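Side-chain contact in DNA photolyase (Agrobacterium tumefaciens, PDB 4U63), which probably repairs cyclobutane pyrimidine dimers in UV-damaged DNA, using light, a flavin cofactor and a methenyltetrahydrofolate antenna: residues 325-330 with 414-419. Numbering follows the deposited sequence.
With SO4 (sulfate ion), chain M.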
ATOM      1  N   PHE A 325     -22.176 -17.052   3.586  1.00 30.50           N
ATOM      2  CA  PHE A 325     -21.438 -17.349   4.809  1.00 31.17           C
ATOM      3  C   PHE A 325     -22.010 -16.522   5.955  1.00 29.47           C
ATOM      4  O   PHE A 325     -22.255 -15.329   5.785  1.00 31.88           O
ATOM      5  CB  PHE A 325     -19.952 -17.052   4.630  1.00 28.85           C
ATOM      6  CG  PHE A 325     -19.083 -17.774   5.596  1.00 29.61           C
ATOM      7  CD1 PHE A 325     -18.864 -17.268   6.864  1.00 31.02           C
ATOM      8  CD2 PHE A 325     -18.489 -18.972   5.242  1.00 32.95           C
ATOM      9  CE1 PHE A 325     -18.060 -17.946   7.763  1.00 34.40           C
ATOM     10  CE2 PHE A 325     -17.682 -19.655   6.132  1.00 32.89           C
ATOM     11  CZ  PHE A 325     -17.471 -19.146   7.395  1.00 32.25           C
ATOM     12  N   SER A 326     -22.229 -17.154   7.106  1.00 28.50           N
ATOM     13  CA  SER A 326     -22.829 -16.470   8.259  0.50 29.15           C
ATOM     14  C   SER A 326     -21.748 -15.987   9.223  1.00 29.85           C
ATOM     15  O   SER A 326     -21.249 -16.741  10.054  1.00 31.63           O
ATOM     16  CB  SER A 326     -23.826 -17.380   8.983  0.50 30.47           C
ATOM     17  OG  SER A 326     -24.495 -16.669  10.016  0.50 30.18           O
ATOM     18  N   TRP A 327     -21.388 -14.715   9.101  1.00 28.28           N
ATOM     19  CA  TRP A 327     -20.348 -14.134   9.950  1.00 25.90           C
ATOM     20  C   TRP A 327     -20.948 -13.805  11.295  1.00 28.83           C
ATOM     21  O   TRP A 327     -22.142 -13.515  11.389  1.00 30.60           O
ATOM     22  CB  TRP A 327     -19.764 -12.869   9.318  1.00 28.48           C
ATOM     23  CG  TRP A 327     -19.186 -13.110   7.967  1.00 31.24           C
ATOM     24  CD1 TRP A 327     -19.662 -12.650   6.781  1.00 33.97           C
ATOM     25  CD2 TRP A 327     -18.030 -13.898   7.661  1.00 32.27           C
ATOM     26  NE1 TRP A 327     -18.868 -13.096   5.747  1.00 36.13           N
ATOM     27  CE2 TRP A 327     -17.859 -13.864   6.263  1.00 35.04           C
ATOM     28  CE3 TRP A 327     -17.120 -14.625   8.435  1.00 35.63           C
ATOM     29  CZ2 TRP A 327     -16.814 -14.531   5.618  1.00 38.87           C
ATOM     30  CZ3 TRP A 327     -16.076 -15.290   7.796  1.00 37.92           C
ATOM     31  CH2 TRP A 327     -15.934 -15.242   6.402  1.00 41.48           C
ATOM     32  N   ARG A 328     -20.122 -13.857  12.331  1.00 28.54           N
ATOM     33  CA  ARG A 328     -20.558 -13.477  13.674  1.00 28.95           C
ATOM     34  C   ARG A 328     -20.795 -11.985  13.776  1.00 30.39           C
ATOM     35  O   ARG A 328     -20.070 -11.189  13.180  1.00 30.95           O
ATOM     36  CB  ARG A 328     -19.537 -13.901  14.731  1.00 30.37           C
ATOM     37  CG  ARG A 328     -19.649 -15.368  15.097  1.00 30.77           C
ATOM     38  CD  ARG A 328     -18.582 -15.813  16.083  1.00 30.74           C
ATOM     39  NE  ARG A 328     -18.629 -15.064  17.338  1.00 32.38           N
ATOM     40  CZ  ARG A 328     -19.532 -15.236  18.298  1.00 36.81           C
ATOM     41  NH1 ARG A 328     -20.516 -16.146  18.188  1.00 38.11           N
ATOM     42  NH2 ARG A 328     -19.465 -14.486  19.400  1.00 34.57           N
ATOM     43  N   ASP A 329     -21.837 -11.626  14.525  1.00 29.63           N
ATOM     44  CA  ASP A 329     -22.089 -10.252  14.919  1.00 32.29           C
ATOM     45  C   ASP A 329     -21.511 -10.125  16.320  1.00 32.39           C
ATOM     46  O   ASP A 329     -22.199 -10.382  17.315  1.00 36.77           O
ATOM     47  CB  ASP A 329     -23.593  -9.950  14.894  1.00 36.83           C
ATOM     48  CG  ASP A 329     -23.932  -8.529  15.359  1.00 43.51           C
ATOM     49  OD1 ASP A 329     -23.020  -7.692  15.537  1.00 46.17           O
ATOM     50  OD2 ASP A 329     -25.132  -8.252  15.548  1.00 49.83           O
ATOM     51  N   ASP A 330     -20.235  -9.741  16.386  1.00 33.12           N
ATOM     52  CA  ASP A 330     -19.495  -9.673  17.647  1.00 32.64           C
ATOM     53  C   ASP A 330     -18.491  -8.523  17.597  1.00 31.32           C
ATOM     54  O   ASP A 330     -17.273  -8.716  17.431  1.00 29.46           O
ATOM     55  CB  ASP A 330     -18.806 -11.018  17.916  1.00 32.15           C
ATOM     56  CG  ASP A 330     -18.247 -11.133  19.329  1.00 34.03           C
ATOM     57  OD1 ASP A 330     -18.094 -10.108  20.033  1.00 31.19           O
ATOM     58  OD2 ASP A 330     -17.946 -12.273  19.735  1.00 37.14           O
ATOM     59  N   SER A 414      -5.599 -19.937   0.105  1.00 33.31           N
ATOM     60  CA  SER A 414      -5.536 -21.115   0.934  1.00 36.57           C
ATOM     61  C   SER A 414      -6.998 -21.544   1.142  1.00 34.11           C
ATOM     62  O   SER A 414      -7.851 -20.686   1.389  1.00 31.12           O
ATOM     63  CB  SER A 414      -4.877 -20.792   2.274  1.00 43.04           C
ATOM     64  OG  SER A 414      -4.815 -21.938   3.103  1.00 51.71           O
ATOM     65  N   PRO A 415      -7.295 -22.855   1.038  1.00 31.34           N
ATOM     66  CA  PRO A 415      -8.673 -23.303   1.285  1.00 28.92           C
ATOM     67  C   PRO A 415      -9.152 -22.877   2.668  1.00 27.14           C
ATOM     68  O   PRO A 415      -8.349 -22.799   3.597  1.00 27.19           O
ATOM     69  CB  PRO A 415      -8.575 -24.829   1.183  1.00 30.38           C
ATOM     70  CG  PRO A 415      -7.361 -25.084   0.368  1.00 36.81           C
ATOM     71  CD  PRO A 415      -6.405 -23.984   0.706  1.00 36.82           C
ATOM     72  N   PHE A 416     -10.442 -22.592   2.802  1.00 27.28           N
ATOM     73  CA  PHE A 416     -10.982 -22.102   4.075  1.00 24.23           C
ATOM     74  C   PHE A 416     -10.708 -23.066   5.233  1.00 26.28           C
ATOM     75  O   PHE A 416     -10.392 -22.634   6.348  1.00 30.53           O
ATOM     76  CB  PHE A 416     -12.489 -21.868   3.985  1.00 26.34           C
ATOM     77  CG  PHE A 416     -13.033 -21.104   5.154  1.00 26.79           C
ATOM     78  CD1 PHE A 416     -13.050 -19.722   5.138  1.00 30.35           C
ATOM     79  CD2 PHE A 416     -13.501 -21.770   6.281  1.00 29.00           C
ATOM     80  CE1 PHE A 416     -13.537 -19.008   6.220  1.00 29.31           C
ATOM     81  CE2 PHE A 416     -13.995 -21.064   7.367  1.00 28.74           C
ATOM     82  CZ  PHE A 416     -14.010 -19.680   7.333  1.00 28.42           C
ATOM     83  N   PHE A 417     -10.821 -24.359   4.954  1.00 27.91           N
ATOM     84  CA  PHE A 417     -10.624 -25.409   5.961  1.00 28.69           C
ATOM     85  C   PHE A 417      -9.197 -25.536   6.504  1.00 28.66           C
ATOM     86  O   PHE A 417      -8.994 -26.198   7.518  1.00 32.98           O
ATOM     87  CB  PHE A 417     -11.125 -26.778   5.450  1.00 29.96           C
ATOM     88  CG  PHE A 417     -10.441 -27.275   4.198  1.00 30.59           C
ATOM     89  CD1 PHE A 417      -9.147 -27.792   4.242  1.00 29.86           C
ATOM     90  CD2 PHE A 417     -11.109 -27.259   2.974  1.00 30.59           C
ATOM     91  CE1 PHE A 417      -8.526 -28.257   3.094  1.00 32.28           C
ATOM     92  CE2 PHE A 417     -10.492 -27.726   1.820  1.00 31.21           C
ATOM     93  CZ  PHE A 417      -9.198 -28.226   1.880  1.00 30.97           C
ATOM     94  N   ARG A 418      -8.216 -24.930   5.836  1.00 26.60           N
ATOM     95  CA  ARG A 418      -6.857 -24.842   6.384  1.00 30.67           C
ATOM     96  C   ARG A 418      -6.805 -23.747   7.442  1.00 32.73           C
ATOM     97  O   ARG A 418      -6.786 -22.562   7.104  1.00 36.65           O
ATOM     98  CB  ARG A 418      -5.833 -24.520   5.308  1.00 39.65           C
ATOM     99  CG  ARG A 418      -5.339 -25.708   4.528  1.00 48.08           C
ATOM    100  CD  ARG A 418      -4.109 -25.319   3.735  1.00 55.28           C
ATOM    101  NE  ARG A 418      -3.656 -26.436   2.928  1.00 53.97           N
ATOM    102  CZ  ARG A 418      -2.923 -27.456   3.376  1.00 52.57           C
ATOM    103  NH1 ARG A 418      -2.526 -27.520   4.651  1.00 50.61           N
ATOM    104  NH2 ARG A 418      -2.579 -28.426   2.535  1.00 54.74           N
ATOM    105  N   ILE A 419      -6.777 -24.151   8.709  1.00 35.72           N
ATOM    106  CA  ILE A 419      -6.777 -23.222   9.844  1.00 34.67           C
ATOM    107  C   ILE A 419      -5.638 -23.576  10.781  1.00 34.16           C
ATOM    108  O   ILE A 419      -5.715 -24.565  11.508  1.00 43.43           O
ATOM    109  CB  ILE A 419      -8.079 -23.317  10.651  1.00 33.06           C
ATOM    110  CG1 ILE A 419      -9.294 -23.100   9.759  1.00 30.56           C
ATOM    111  CG2 ILE A 419      -8.062 -22.312  11.807  1.00 31.69           C
ATOM    112  CD1 ILE A 419     -10.592 -23.464  10.427  1.00 31.94           C
TER
HETATM  113  S   SO4 M1012     -22.112 -16.078  21.479  0.60 58.50           S
HETATM  114  O1  SO4 M1012     -20.696 -15.726  21.738  0.60 56.03           O
HETATM  115  O2  SO4 M1012     -22.837 -14.895  20.965  0.60 60.08           O
HETATM  116  O3  SO4 M1012     -22.732 -16.529  22.740  0.60 60.51           O
HETATM  117  O4  SO4 M1012     -22.186 -17.167  20.481  0.60 57.23           O
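F325 and F416 reach toward each other from two loops whose backbones stay well apart, their CA atoms 11.5 Å from one another, and no hydrogen bond joins the segments. The F416 side lies in a type I turn, P415 to R418, closed by R418 N on P415 O at 3.1 Å. With CG anti to the backbone N in both phenylalanines (chi1 -168° for F416), the rings are carried out into the gap between the backbones, where CZ of F325 comes within 3.5 Å of CZ of F416. Their planes are inclined at 53°, and CE2 of F325 sits over one face of F416, toward its rim. W327 adds a looser touch, CH2 to CE1 of F416 at 4.5 Å, while one face of its indole receives CD1 of F325. Helix 480-495 also packs on F325, I373 touches W327 and F416, and K374 makes a cation-pi contact with F416. Farther along the loop, R328 NH2 forms a salt bridge with D330 OD2 at 2.7 Å, met from the anti side but tilted out of the carboxylate plane; R328 also binds a sulfate, probably from the crystallisation liquor, NH1 to O4 (3.0 Å) and NH2 to O1 (2.9 Å). The loops of this FAD-binding domain thus meet by apolar aromatic packing alone, whereas the salt bridge probably ties R328 to D330, the N-cap of helix 331-338.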